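Local coordinates for protein similarities with probable monooxygenase (Photorhabdus luminescens, PDB 4HB9) that probably acts as an FAD-dependent monooxygenase, a flavoprotein related to the aromatic-ring hydroxylases, and binds flavin-adenine dinucleotide in the crystal, at residues Leu16-Arg21 with Glu116-Gly121; Ile244-Val249 with Gln287-Glu292; Glu265-Leu270 with Ile294-Leu299. All coordinates share one frame; numbering follows the deposited sequence.

Interaction 1. Residues Leu16-Arg21 with Glu116-Gly121. With EDO (1,2-ethanediol), chain E.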
ATOM      1  N   LEU A  16      10.372   8.111   5.372  1.00 16.48           N
ATOM      2  CA  LEU A  16      11.036   8.297   6.661  1.00 16.72           C
ATOM      3  C   LEU A  16      12.467   8.798   6.498  1.00 16.72           C
ATOM      4  O   LEU A  16      12.877   9.704   7.197  1.00 17.68           O
ATOM      5  CB  LEU A  16      11.042   6.995   7.480  1.00 16.67           C
ATOM      6  CG  LEU A  16      11.713   7.062   8.860  1.00 16.58           C
ATOM      7  CD1 LEU A  16      11.054   8.076   9.779  1.00 16.22           C
ATOM      8  CD2 LEU A  16      11.715   5.678   9.516  1.00 16.98           C
ATOM      9  N   ALA A  17      13.231   8.194   5.602  1.00 17.19           N
ATOM     10  CA  ALA A  17      14.630   8.574   5.448  1.00 16.70           C
ATOM     11  C   ALA A  17      14.756  10.020   4.978  1.00 16.89           C
ATOM     12  O   ALA A  17      15.575  10.762   5.496  1.00 17.03           O
ATOM     13  CB  ALA A  17      15.377   7.615   4.540  1.00 16.63           C
ATOM     14  N   HIS A  18      13.883  10.456   4.066  1.00 17.31           N
ATOM     15  CA  HIS A  18      13.829  11.860   3.682  1.00 16.63           C
ATOM     16  C   HIS A  18      13.573  12.777   4.853  1.00 16.80           C
ATOM     17  O   HIS A  18      14.246  13.817   5.024  1.00 16.53           O
ATOM     18  CB  HIS A  18      12.753  12.094   2.621  1.00 16.14           C
ATOM     19  CG  HIS A  18      13.166  11.669   1.262  1.00 15.84           C
ATOM     20  ND1 HIS A  18      14.232  12.230   0.603  1.00 15.49           N
ATOM     21  CD2 HIS A  18      12.660  10.732   0.431  1.00 16.78           C
ATOM     22  CE1 HIS A  18      14.372  11.649  -0.568  1.00 16.60           C
ATOM     23  NE2 HIS A  18      13.427  10.744  -0.701  1.00 16.90           N
ATOM     24  N   GLY A  19      12.608  12.393   5.681  1.00 14.84           N
ATOM     25  CA  GLY A  19      12.249  13.198   6.821  1.00 16.03           C
ATOM     26  C   GLY A  19      13.378  13.324   7.829  1.00 16.20           C
ATOM     27  O   GLY A  19      13.657  14.417   8.333  1.00 16.38           O
ATOM     28  N   LEU A  20      14.021  12.202   8.134  1.00 16.85           N
ATOM     29  CA  LEU A  20      15.137  12.210   9.094  1.00 17.73           C
ATOM     30  C   LEU A  20      16.307  13.046   8.573  1.00 18.39           C
ATOM     31  O   LEU A  20      16.893  13.833   9.332  1.00 21.06           O
ATOM     32  CB  LEU A  20      15.591  10.782   9.412  1.00 17.23           C
ATOM     33  CG  LEU A  20      14.508   9.915  10.066  1.00 18.16           C
ATOM     34  CD1 LEU A  20      14.988   8.488  10.209  1.00 18.25           C
ATOM     35  CD2 LEU A  20      14.081  10.461  11.414  1.00 19.27           C
ATOM     36  N   ARG A  21      16.632  12.910   7.291  1.00 17.96           N
ATOM     37  CA  ARG A  21      17.673  13.756   6.686  1.00 19.64           C
ATOM     38  C   ARG A  21      17.341  15.234   6.813  1.00 20.10           C
ATOM     39  O   ARG A  21      18.213  16.064   7.163  1.00 19.98           O
ATOM     40  CB  ARG A  21      17.916  13.366   5.234  1.00 20.68           C
ATOM     41  CG  ARG A  21      18.621  12.041   5.086  1.00 23.97           C
ATOM     42  CD  ARG A  21      18.376  11.365   3.742  1.00 26.89           C
ATOM     43  NE  ARG A  21      18.684  12.206   2.574  1.00 30.34           N
ATOM     44  CZ  ARG A  21      19.902  12.421   2.068  1.00 34.45           C
ATOM     45  NH1 ARG A  21      20.984  11.890   2.622  1.00 32.74           N
ATOM     46  NH2 ARG A  21      20.035  13.204   0.997  1.00 36.12           N
ATOM     47  N   GLU A 116      10.059   5.955  -7.859  1.00 19.50           N
ATOM     48  CA  GLU A 116      11.177   6.686  -8.468  1.00 21.02           C
ATOM     49  C   GLU A 116      11.372   8.050  -7.813  1.00 19.46           C
ATOM     50  O   GLU A 116      12.514   8.457  -7.557  1.00 18.66           O
ATOM     51  CB  GLU A 116      10.990   6.842  -9.991  1.00 22.52           C
ATOM     52  CG  GLU A 116      11.058   5.520 -10.744  1.00 26.54           C
ATOM     53  CD  GLU A 116      12.330   4.728 -10.461  1.00 29.23           C
ATOM     54  OE1 GLU A 116      13.397   5.128 -10.941  1.00 37.90           O
ATOM     55  OE2 GLU A 116      12.253   3.692  -9.772  1.00 34.86           O
ATOM     56  N   ILE A 117      10.262   8.736  -7.511  1.00 17.66           N
ATOM     57  CA  ILE A 117      10.301  10.010  -6.826  1.00 18.29           C
ATOM     58  C   ILE A 117      10.794   9.892  -5.384  1.00 18.65           C
ATOM     59  O   ILE A 117      11.610  10.690  -4.933  1.00 17.51           O
ATOM     60  CB  ILE A 117       8.929  10.691  -6.885  1.00 19.05           C
ATOM     61  CG1 ILE A 117       8.664  11.111  -8.334  1.00 19.20           C
ATOM     62  CG2 ILE A 117       8.850  11.871  -5.940  1.00 20.33           C
ATOM     63  CD1 ILE A 117       7.213  11.456  -8.584  1.00 19.42           C
ATOM     64  N   LEU A 118      10.286   8.892  -4.676  1.00 17.88           N
ATOM     65  CA  LEU A 118      10.773   8.589  -3.332  1.00 17.67           C
ATOM     66  C   LEU A 118      12.254   8.183  -3.313  1.00 18.60           C
ATOM     67  O   LEU A 118      12.981   8.565  -2.381  1.00 19.64           O
ATOM     68  CB  LEU A 118       9.924   7.515  -2.678  1.00 18.29           C
ATOM     69  CG  LEU A 118       8.606   8.093  -2.136  1.00 19.59           C
ATOM     70  CD1 LEU A 118       7.654   6.953  -1.855  1.00 20.23           C
ATOM     71  CD2 LEU A 118       8.836   8.928  -0.874  1.00 22.06           C
ATOM     72  N   ASN A 119      12.711   7.445  -4.322  1.00 18.66           N
ATOM     73  CA  ASN A 119      14.117   7.014  -4.353  1.00 20.59           C
ATOM     74  C   ASN A 119      15.099   8.128  -4.695  1.00 20.72           C
ATOM     75  O   ASN A 119      16.273   8.061  -4.314  1.00 19.37           O
ATOM     76  CB  ASN A 119      14.321   5.846  -5.315  1.00 22.12           C
ATOM     77  CG  ASN A 119      13.713   4.555  -4.807  1.00 24.94           C
ATOM     78  OD1 ASN A 119      13.268   4.464  -3.676  1.00 26.06           O
ATOM     79  ND2 ASN A 119      13.682   3.545  -5.665  1.00 29.22           N
ATOM     80  N   LYS A 120      14.624   9.177  -5.378  1.00 20.70           N
ATOM     81  CA  LYS A 120      15.490  10.246  -5.823  1.00 21.57           C
ATOM     82  C   LYS A 120      16.099  10.940  -4.595  1.00 20.81           C
ATOM     83  O   LYS A 120      15.385  11.320  -3.688  1.00 20.65           O
ATOM     84  CB  LYS A 120      14.690  11.257  -6.650  1.00 23.88           C
ATOM     85  CG  LYS A 120      15.453  12.492  -7.065  1.00 28.39           C
ATOM     86  CD  LYS A 120      16.281  12.253  -8.323  1.00 34.52           C
ATOM     87  CE  LYS A 120      16.858  13.559  -8.868  1.00 39.03           C
ATOM     88  NZ  LYS A 120      15.804  14.613  -9.010  1.00 39.68           N
ATOM     89  N   GLY A 121      17.416  11.124  -4.588  1.00 20.82           N
ATOM     90  CA  GLY A 121      18.064  11.782  -3.466  1.00 20.89           C
ATOM     91  C   GLY A 121      18.549  10.801  -2.416  1.00 21.13           C
ATOM     92  O   GLY A 121      19.256  11.214  -1.505  1.00 21.52           O
TER
HETATM   93  C1  EDO E 504      16.625  14.606   1.948  1.00 28.50           C
HETATM   94  O1  EDO E 504      16.435  13.370   1.333  1.00 22.76           O
HETATM   95  C2  EDO E 504      15.303  15.075   2.503  1.00 27.76           C
HETATM   96  O2  EDO E 504      15.511  15.553   3.767  1.00 29.05           O

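Interaction 2. Residues Ile244-Val249 with Gln287-Glu292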
ATOM      1  N   ILE A 244      -8.781   1.557 -16.164  1.00 18.31           N
ATOM      2  CA  ILE A 244      -9.901   1.261 -15.282  1.00 19.81           C
ATOM      3  C   ILE A 244      -9.456   0.091 -14.413  1.00 20.54           C
ATOM      4  O   ILE A 244      -8.855  -0.877 -14.898  1.00 22.19           O
ATOM      5  CB  ILE A 244     -11.206   0.941 -16.048  1.00 22.73           C
ATOM      6  CG1 ILE A 244     -11.615   2.159 -16.864  1.00 24.95           C
ATOM      7  CG2 ILE A 244     -12.315   0.534 -15.083  1.00 22.07           C
ATOM      8  CD1 ILE A 244     -12.922   2.023 -17.621  1.00 27.21           C
ATOM      9  N   VAL A 245      -9.701   0.202 -13.124  1.00 19.24           N
ATOM     10  CA  VAL A 245      -9.441  -0.889 -12.232  1.00 18.64           C
ATOM     11  C   VAL A 245     -10.779  -1.394 -11.759  1.00 18.03           C
ATOM     12  O   VAL A 245     -11.658  -0.604 -11.402  1.00 19.05           O
ATOM     13  CB  VAL A 245      -8.487  -0.530 -11.056  1.00 19.66           C
ATOM     14  CG1 VAL A 245      -8.841   0.771 -10.347  1.00 21.36           C
ATOM     15  CG2 VAL A 245      -8.430  -1.677 -10.045  1.00 20.04           C
ATOM     16  N   TRP A 246     -10.936  -2.708 -11.757  1.00 17.51           N
ATOM     17  CA  TRP A 246     -12.127  -3.336 -11.151  1.00 16.77           C
ATOM     18  C   TRP A 246     -11.728  -4.314 -10.059  1.00 16.76           C
ATOM     19  O   TRP A 246     -10.667  -4.973 -10.123  1.00 16.22           O
ATOM     20  CB  TRP A 246     -13.008  -4.002 -12.196  1.00 16.33           C
ATOM     21  CG  TRP A 246     -12.334  -5.020 -13.057  1.00 16.13           C
ATOM     22  CD1 TRP A 246     -11.760  -4.802 -14.275  1.00 16.58           C
ATOM     23  CD2 TRP A 246     -12.120  -6.408 -12.762  1.00 16.95           C
ATOM     24  NE1 TRP A 246     -11.221  -5.956 -14.762  1.00 16.95           N
ATOM     25  CE2 TRP A 246     -11.423  -6.964 -13.863  1.00 17.17           C
ATOM     26  CE3 TRP A 246     -12.452  -7.232 -11.691  1.00 16.83           C
ATOM     27  CZ2 TRP A 246     -11.076  -8.295 -13.924  1.00 18.07           C
ATOM     28  CZ3 TRP A 246     -12.082  -8.555 -11.739  1.00 18.18           C
ATOM     29  CH2 TRP A 246     -11.396  -9.080 -12.847  1.00 18.47           C
ATOM     30  N   VAL A 247     -12.580  -4.405  -9.044  1.00 16.60           N
ATOM     31  CA  VAL A 247     -12.314  -5.296  -7.920  1.00 17.13           C
ATOM     32  C   VAL A 247     -13.565  -6.090  -7.615  1.00 17.12           C
ATOM     33  O   VAL A 247     -14.581  -5.511  -7.253  1.00 17.65           O
ATOM     34  CB  VAL A 247     -11.877  -4.534  -6.660  1.00 17.49           C
ATOM     35  CG1 VAL A 247     -11.480  -5.524  -5.593  1.00 18.62           C
ATOM     36  CG2 VAL A 247     -10.716  -3.587  -6.964  1.00 18.71           C
ATOM     37  N   TYR A 248     -13.511  -7.393  -7.840  1.00 16.48           N
ATOM     38  CA  TYR A 248     -14.647  -8.259  -7.524  1.00 16.43           C
ATOM     39  C   TYR A 248     -14.417  -8.779  -6.134  1.00 16.35           C
ATOM     40  O   TYR A 248     -13.347  -9.313  -5.852  1.00 16.70           O
ATOM     41  CB  TYR A 248     -14.792  -9.429  -8.511  1.00 16.10           C
ATOM     42  CG  TYR A 248     -15.844 -10.435  -8.094  1.00 15.57           C
ATOM     43  CD1 TYR A 248     -17.212 -10.160  -8.213  1.00 16.75           C
ATOM     44  CD2 TYR A 248     -15.480 -11.622  -7.533  1.00 15.84           C
ATOM     45  CE1 TYR A 248     -18.163 -11.066  -7.782  1.00 16.94           C
ATOM     46  CE2 TYR A 248     -16.415 -12.549  -7.118  1.00 16.23           C
ATOM     47  CZ  TYR A 248     -17.748 -12.276  -7.232  1.00 18.14           C
ATOM     48  OH  TYR A 248     -18.648 -13.227  -6.794  1.00 18.64           O
ATOM     49  N   VAL A 249     -15.425  -8.609  -5.278  1.00 16.78           N
ATOM     50  CA  VAL A 249     -15.326  -8.959  -3.839  1.00 17.36           C
ATOM     51  C   VAL A 249     -16.421  -9.951  -3.471  1.00 16.52           C
ATOM     52  O   VAL A 249     -17.573  -9.737  -3.809  1.00 17.05           O
ATOM     53  CB  VAL A 249     -15.428  -7.704  -2.958  1.00 16.86           C
ATOM     54  CG1 VAL A 249     -15.153  -8.022  -1.507  1.00 16.95           C
ATOM     55  CG2 VAL A 249     -14.463  -6.641  -3.428  1.00 18.07           C
ATOM     56  N   GLN A 287     -13.798  -8.411 -19.788  1.00 21.71           N
ATOM     57  CA  GLN A 287     -13.286  -9.044 -21.014  1.00 23.99           C
ATOM     58  C   GLN A 287     -12.073  -8.308 -21.611  1.00 22.95           C
ATOM     59  O   GLN A 287     -11.180  -8.919 -22.185  1.00 23.02           O
ATOM     60  CB  GLN A 287     -14.414  -9.169 -22.063  1.00 25.46           C
ATOM     61  CG  GLN A 287     -15.498 -10.201 -21.719  1.00 27.30           C
ATOM     62  CD  GLN A 287     -16.826  -9.991 -22.480  1.00 29.92           C
ATOM     63  OE1 GLN A 287     -16.926  -9.098 -23.311  1.00 31.20           O
ATOM     64  NE2 GLN A 287     -17.849 -10.822 -22.190  1.00 28.86           N
ATOM     65  N   GLN A 288     -12.029  -6.997 -21.447  1.00 23.58           N
ATOM     66  CA  GLN A 288     -10.962  -6.188 -22.036  1.00 23.65           C
ATOM     67  C   GLN A 288      -9.822  -5.935 -21.087  1.00 25.27           C
ATOM     68  O   GLN A 288      -8.965  -5.086 -21.356  1.00 26.35           O
ATOM     69  CB  GLN A 288     -11.548  -4.862 -22.523  1.00 23.98           C
ATOM     70  CG  GLN A 288     -12.550  -5.066 -23.652  1.00 24.83           C
ATOM     71  CD  GLN A 288     -11.917  -5.843 -24.790  1.00 26.48           C
ATOM     72  OE1 GLN A 288     -10.754  -5.592 -25.144  1.00 27.32           O
ATOM     73  NE2 GLN A 288     -12.634  -6.838 -25.323  1.00 26.37           N
ATOM     74  N   SER A 289      -9.790  -6.664 -19.977  1.00 25.21           N
ATOM     75  CA  SER A 289      -8.722  -6.471 -19.016  1.00 26.07           C
ATOM     76  C   SER A 289      -7.406  -7.134 -19.458  1.00 27.34           C
ATOM     77  O   SER A 289      -7.357  -8.014 -20.312  1.00 24.73           O
ATOM     78  CB  SER A 289      -9.172  -6.922 -17.621  1.00 28.86           C
ATOM     79  OG  SER A 289     -10.222  -6.065 -17.188  1.00 30.43           O
ATOM     80  N   ASP A 290      -6.334  -6.655 -18.854  1.00 25.61           N
ATOM     81  CA  ASP A 290      -4.971  -7.050 -19.137  1.00 27.24           C
ATOM     82  C   ASP A 290      -4.675  -8.428 -18.549  1.00 29.47           C
ATOM     83  O   ASP A 290      -4.631  -8.572 -17.334  1.00 30.81           O
ATOM     84  CB  ASP A 290      -4.077  -5.989 -18.477  1.00 27.76           C
ATOM     85  CG  ASP A 290      -2.616  -6.371 -18.415  1.00 30.39           C
ATOM     86  OD1 ASP A 290      -2.200  -7.427 -18.959  1.00 34.46           O
ATOM     87  OD2 ASP A 290      -1.864  -5.571 -17.827  1.00 28.63           O
HETATM   88  N   MSE A 291      -4.395  -9.421 -19.386  1.00 34.29           N
HETATM   89  CA  MSE A 291      -4.167 -10.806 -18.905  1.00 43.26           C
HETATM   90  C   MSE A 291      -2.897 -11.022 -18.118  1.00 45.68           C
HETATM   91  O   MSE A 291      -2.731 -12.061 -17.479  1.00 48.30           O
HETATM   92  CB  MSE A 291      -4.191 -11.787 -20.075  1.00 56.61           C
HETATM   93  CG  MSE A 291      -5.594 -11.875 -20.683  1.00 69.56           C
HETATM   94 SE   MSE A 291      -5.550 -12.470 -22.573  1.00102.69          SE
HETATM   95  CE  MSE A 291      -4.552 -10.992 -23.423  1.00 95.38           C
ATOM     96  N   GLU A 292      -1.986 -10.057 -18.138  1.00 45.68           N
ATOM     97  CA  GLU A 292      -0.767 -10.123 -17.312  1.00 48.31           C
ATOM     98  C   GLU A 292      -0.889  -9.528 -15.901  1.00 48.68           C
ATOM     99  O   GLU A 292       0.039  -9.663 -15.086  1.00 55.53           O
ATOM    100  CB  GLU A 292       0.371  -9.384 -18.012  1.00 50.87           C
ATOM    101  CG  GLU A 292       1.441 -10.268 -18.606  1.00 52.54           C
ATOM    102  CD  GLU A 292       2.740  -9.504 -18.716  1.00 55.34           C
ATOM    103  OE1 GLU A 292       2.726  -8.409 -19.326  1.00 54.82           O
ATOM    104  OE2 GLU A 292       3.754  -9.968 -18.149  1.00 53.33           O
TER

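Interaction 3. Residues Glu265-Leu270 with Ile294-Leu299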
ATOM      1  N   GLU A 265      -6.628 -16.211 -17.153  1.00 27.30           N
ATOM      2  CA  GLU A 265      -7.761 -16.492 -18.013  0.50 26.91           C
ATOM      3  C   GLU A 265      -8.917 -17.138 -17.212  1.00 25.49           C
ATOM      4  O   GLU A 265     -10.098 -16.824 -17.411  1.00 24.42           O
ATOM      5  CB  GLU A 265      -7.278 -17.383 -19.167  0.50 28.72           C
ATOM      6  CG  GLU A 265      -6.317 -16.681 -20.146  0.50 30.05           C
ATOM      7  CD  GLU A 265      -4.852 -16.510 -19.682  0.50 31.16           C
ATOM      8  OE1 GLU A 265      -4.163 -15.651 -20.292  0.50 33.41           O
ATOM      9  OE2 GLU A 265      -4.362 -17.192 -18.741  0.50 26.59           O
ATOM     10  N   ALA A 266      -8.564 -18.023 -16.298  1.00 21.84           N
ATOM     11  CA  ALA A 266      -9.552 -18.677 -15.434  1.00 22.13           C
ATOM     12  C   ALA A 266     -10.176 -17.686 -14.429  1.00 20.78           C
ATOM     13  O   ALA A 266     -11.372 -17.788 -14.129  1.00 21.39           O
ATOM     14  CB  ALA A 266      -8.917 -19.828 -14.697  1.00 21.93           C
ATOM     15  N   LEU A 267      -9.366 -16.753 -13.926  1.00 20.39           N
ATOM     16  CA  LEU A 267      -9.851 -15.705 -13.045  1.00 21.47           C
ATOM     17  C   LEU A 267     -10.855 -14.827 -13.772  1.00 21.81           C
ATOM     18  O   LEU A 267     -11.906 -14.522 -13.236  1.00 21.64           O
ATOM     19  CB  LEU A 267      -8.703 -14.867 -12.460  1.00 21.74           C
ATOM     20  CG  LEU A 267      -7.786 -15.604 -11.485  1.00 23.31           C
ATOM     21  CD1 LEU A 267      -6.522 -14.827 -11.192  1.00 22.80           C
ATOM     22  CD2 LEU A 267      -8.554 -15.918 -10.184  1.00 22.31           C
ATOM     23  N   CYS A 268     -10.535 -14.448 -15.011  1.00 23.84           N
ATOM     24  CA  CYS A 268     -11.438 -13.663 -15.845  0.50 23.97           C
ATOM     25  C   CYS A 268     -12.768 -14.401 -16.060  1.00 24.33           C
ATOM     26  O   CYS A 268     -13.836 -13.844 -15.849  1.00 22.79           O
ATOM     27  CB  CYS A 268     -10.759 -13.372 -17.189  0.50 25.54           C
ATOM     28  SG  CYS A 268     -11.420 -11.960 -18.093  0.50 28.08           S
ATOM     29  N   ASP A 269     -12.680 -15.654 -16.491  1.00 23.16           N
ATOM     30  CA  ASP A 269     -13.843 -16.515 -16.654  1.00 23.55           C
ATOM     31  C   ASP A 269     -14.662 -16.598 -15.384  1.00 21.23           C
ATOM     32  O   ASP A 269     -15.875 -16.528 -15.407  1.00 21.47           O
ATOM     33  CB  ASP A 269     -13.394 -17.932 -17.049  1.00 25.52           C
ATOM     34  CG  ASP A 269     -12.998 -18.034 -18.513  1.00 33.17           C
ATOM     35  OD1 ASP A 269     -13.352 -17.099 -19.276  1.00 35.17           O
ATOM     36  OD2 ASP A 269     -12.326 -19.038 -18.886  1.00 35.55           O
ATOM     37  N   LEU A 270     -13.995 -16.753 -14.264  1.00 20.14           N
ATOM     38  CA  LEU A 270     -14.722 -16.866 -13.017  1.00 19.84           C
ATOM     39  C   LEU A 270     -15.535 -15.611 -12.684  1.00 19.87           C
ATOM     40  O   LEU A 270     -16.684 -15.714 -12.273  1.00 19.97           O
ATOM     41  CB  LEU A 270     -13.783 -17.208 -11.899  1.00 21.48           C
ATOM     42  CG  LEU A 270     -14.592 -17.529 -10.646  1.00 23.31           C
ATOM     43  CD1 LEU A 270     -14.053 -18.789  -9.992  1.00 24.02           C
ATOM     44  CD2 LEU A 270     -14.582 -16.332  -9.742  1.00 23.25           C
ATOM     45  N   ILE A 294      -3.883  -9.671 -13.463  1.00 32.50           N
ATOM     46  CA  ILE A 294      -5.119  -9.990 -12.705  1.00 30.68           C
ATOM     47  C   ILE A 294      -4.721 -10.691 -11.427  1.00 31.88           C
ATOM     48  O   ILE A 294      -4.031 -11.701 -11.475  1.00 32.71           O
ATOM     49  CB  ILE A 294      -6.111 -10.877 -13.465  1.00 32.30           C
ATOM     50  CG1 ILE A 294      -6.542 -10.183 -14.753  1.00 34.11           C
ATOM     51  CG2 ILE A 294      -7.374 -11.142 -12.619  1.00 31.37           C
ATOM     52  CD1 ILE A 294      -7.258 -11.105 -15.704  1.00 39.00           C
ATOM     53  N   SER A 295      -5.159 -10.165 -10.288  1.00 27.95           N
ATOM     54  CA  SER A 295      -4.645 -10.649  -9.003  1.00 28.04           C
ATOM     55  C   SER A 295      -5.770 -11.109  -8.076  1.00 24.60           C
ATOM     56  O   SER A 295      -6.652 -10.317  -7.722  1.00 22.05           O
ATOM     57  CB  SER A 295      -3.844  -9.571  -8.294  1.00 31.42           C
ATOM     58  OG  SER A 295      -2.919  -8.972  -9.172  1.00 40.02           O
ATOM     59  N   PRO A 296      -5.717 -12.375  -7.645  1.00 23.35           N
ATOM     60  CA  PRO A 296      -6.596 -12.839  -6.579  1.00 21.87           C
ATOM     61  C   PRO A 296      -5.945 -12.650  -5.214  1.00 23.65           C
ATOM     62  O   PRO A 296      -4.740 -12.883  -5.071  1.00 22.92           O
ATOM     63  CB  PRO A 296      -6.736 -14.327  -6.890  1.00 23.43           C
ATOM     64  CG  PRO A 296      -5.415 -14.688  -7.501  1.00 24.37           C
ATOM     65  CD  PRO A 296      -4.843 -13.456  -8.139  1.00 23.48           C
ATOM     66  N   LEU A 297      -6.738 -12.288  -4.210  1.00 22.05           N
ATOM     67  CA  LEU A 297      -6.224 -12.003  -2.868  1.00 24.40           C
ATOM     68  C   LEU A 297      -7.215 -12.446  -1.809  1.00 21.73           C
ATOM     69  O   LEU A 297      -8.407 -12.147  -1.910  1.00 20.43           O
ATOM     70  CB  LEU A 297      -6.018 -10.499  -2.664  1.00 28.00           C
ATOM     71  CG  LEU A 297      -4.975  -9.727  -3.457  1.00 35.18           C
ATOM     72  CD1 LEU A 297      -5.045  -8.272  -3.012  1.00 38.58           C
ATOM     73  CD2 LEU A 297      -3.579 -10.303  -3.211  1.00 38.12           C
ATOM     74  N   HIS A 298      -6.721 -13.130  -0.790  1.00 21.15           N
ATOM     75  CA  HIS A 298      -7.532 -13.463   0.387  1.00 20.48           C
ATOM     76  C   HIS A 298      -7.292 -12.386   1.437  1.00 21.98           C
ATOM     77  O   HIS A 298      -6.149 -12.057   1.734  1.00 20.80           O
ATOM     78  CB  HIS A 298      -7.161 -14.851   0.938  1.00 21.44           C
ATOM     79  CG  HIS A 298      -7.475 -15.967  -0.000  1.00 21.73           C
ATOM     80  ND1 HIS A 298      -8.730 -16.159  -0.530  1.00 21.03           N
ATOM     81  CD2 HIS A 298      -6.692 -16.950  -0.513  1.00 22.40           C
ATOM     82  CE1 HIS A 298      -8.709 -17.210  -1.327  1.00 22.88           C
ATOM     83  NE2 HIS A 298      -7.486 -17.712  -1.326  1.00 22.84           N
ATOM     84  N   LEU A 299      -8.358 -11.787   1.968  1.00 21.07           N
ATOM     85  CA  LEU A 299      -8.180 -10.685   2.891  1.00 22.10           C
ATOM     86  C   LEU A 299      -7.905 -11.224   4.273  1.00 22.63           C
ATOM     87  O   LEU A 299      -8.611 -12.118   4.756  1.00 19.51           O
ATOM     88  CB  LEU A 299      -9.384  -9.754   2.937  1.00 23.11           C
ATOM     89  CG  LEU A 299      -9.776  -9.129   1.597  1.00 26.15           C
ATOM     90  CD1 LEU A 299     -10.862  -8.097   1.854  1.00 27.11           C
ATOM     91  CD2 LEU A 299      -8.592  -8.487   0.886  1.00 28.30           C
TER

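Interaction 1. Residues Leu16-Arg21 with Glu116-Gly121
A histidine side chain joins two helices here, bonding from the middle of helix 11-22 to the C-terminal end of helix 111-119. H18 NE2 donates to L118 O at 2.8 Å, with an N-H...O angle of 155°. The carbonyl oxygen lies close to the imidazole plane, at the ring edge, but the donor is tilted 22° from the carbonyl plane. The same edge passes K120 O, which lies 3.3 Å from H18 CE1. N63 bonds that oxygen from outside the two segments, through its ND2. Helix 11-22 follows a glycine-rich G8-G10-G13 turn, consistent with the first strand-turn-helix of a Rossmann-type FAD-binding fold. L118 itself packs on I11, a residue of the FAD site, and on T14. The other ring nitrogen, H18 ND1, is 2.6 Å from O1 of a 1,2-ethanediol, probably from the crystallisation liquor; either may be the donor. R21 shares that oxygen. Its chain bends at chi3 (54°) and brings NE to O1 at 2.8 Å, nearly straight and in the guanidinium plane. G121 O lies over one guanidinium face, 3.3 Å from R21 NH2, at an angle too poor for a hydrogen bond.

Interaction 2. Residues Ile244-Val249 with Gln287-Glu292
W246 reaches from strand 240-251 to S289, just past the end of helix 280-287, and makes one buried hydrogen bond. The strand is an inner member of a mixed sheet, set antiparallel between strands 179-191 and 218-228. This sheet is separate from the parallel, Rossmann-type one. The backbone of W246 pairs with G188, and its CB points toward the 287-292 segment. From CB the chain turns into the position between the backbone N and the carbonyl carbon (chi1 56°). This carries the ring toward S289, and its turn about CB-CG puts the NE1 edge in front of the hydroxyl. CD1 is the first ring atom to come near, 3.5 Å from S289 OG. NE1 makes the bond: it donates to S289 OG at 2.6 Å, nearly straight at 170°. The hydroxyl oxygen lies at the ring edge, 5° from the indole plane. S289 CB also sits near that plane, 3.6 Å from NE1. Beyond the nitrogen, CE2 is 3.6 Å from OG and CZ2 is 4.0 Å away. S289 OG is also hydrogen-bonded to L285 O, in the last turn of helix 280-287. The hydroxyl therefore accepts from the indole and gives its own hydrogen to the helix end. L285, V286 and V271 pack against the indole. The loop continues with an Asx turn at D290, whose OD2 forms a salt bridge with R189. In that turn E292 N donates to D290 OD1 at 2.8 Å, meeting the oxygen from above the carboxylate plane.

Interaction 3. Residues Glu265-Leu270 with Ile294-Leu299
The 2.8 Å backbone bond from L270 N to A266 O holds the helical turn that carries L267, the residue meeting I294 and P296 across the contact. No hydrogen bond spans the two segments; the contact is apolar. L267 does most of the touching, with three of its carbons. CB lies against I294 CG2 at 4.0 Å. CD1 reaches past it to the proline ring, 3.7 Å from P296 CD and 3.9 Å from P296 CG. The other branch, CD2, is 4.1 Å from P296 CB. The two methyls thus meet different atoms of one pyrrolidine ring, and the leucine and proline side chains cross at about a right angle. I294 uses its short branch. CG2 stands opposite the backbone N, with CG1 beside that N (chi1 -60°), and faces both L267 CB and L267 CD1. The longer branch ends at CD1, 4.4 Å from C268 CB. That approach is loose, and less certain because C268 has two conformers. I294 and P296 both point toward the helix, while S295 between them points away. This is the two-residue repeat of an extended chain, and it presents one face to the helix. Strand 295-301 is an outermost strand of the mixed sheet and pairs with strand 179-191, S295 with I187 and L297 with M185. Helix 264-274 packs on one face of the sheet near this outermost strand and reaches strands 179-191 and 240-251, with L270 and I294 both touching I186 and L267 also packing on I259 of the preceding loop.

How the interactions relate
Interaction 1 comes first along the chain. It brings helix 11-22 to the end of helix 111-119 and closes a loop of 94 residues that includes strands 79-81 and 87-89 of the mixed sheet. The chain later returns to that sheet. Strand 240-251 opens interaction 2, and helix 264-274 opens interaction 3 before interaction 2 has closed. Residues 287-292 close interaction 2, and 294-299 close interaction 3 soon after. These two contacts therefore cross rather than nest. Their centres are about 9 Å apart, and both tie helical or loop segments to the same sheet. Interaction 1 lies across the chain's centre, about 32 Å from interaction 2 and about 35 Å from interaction 3, centre to centre.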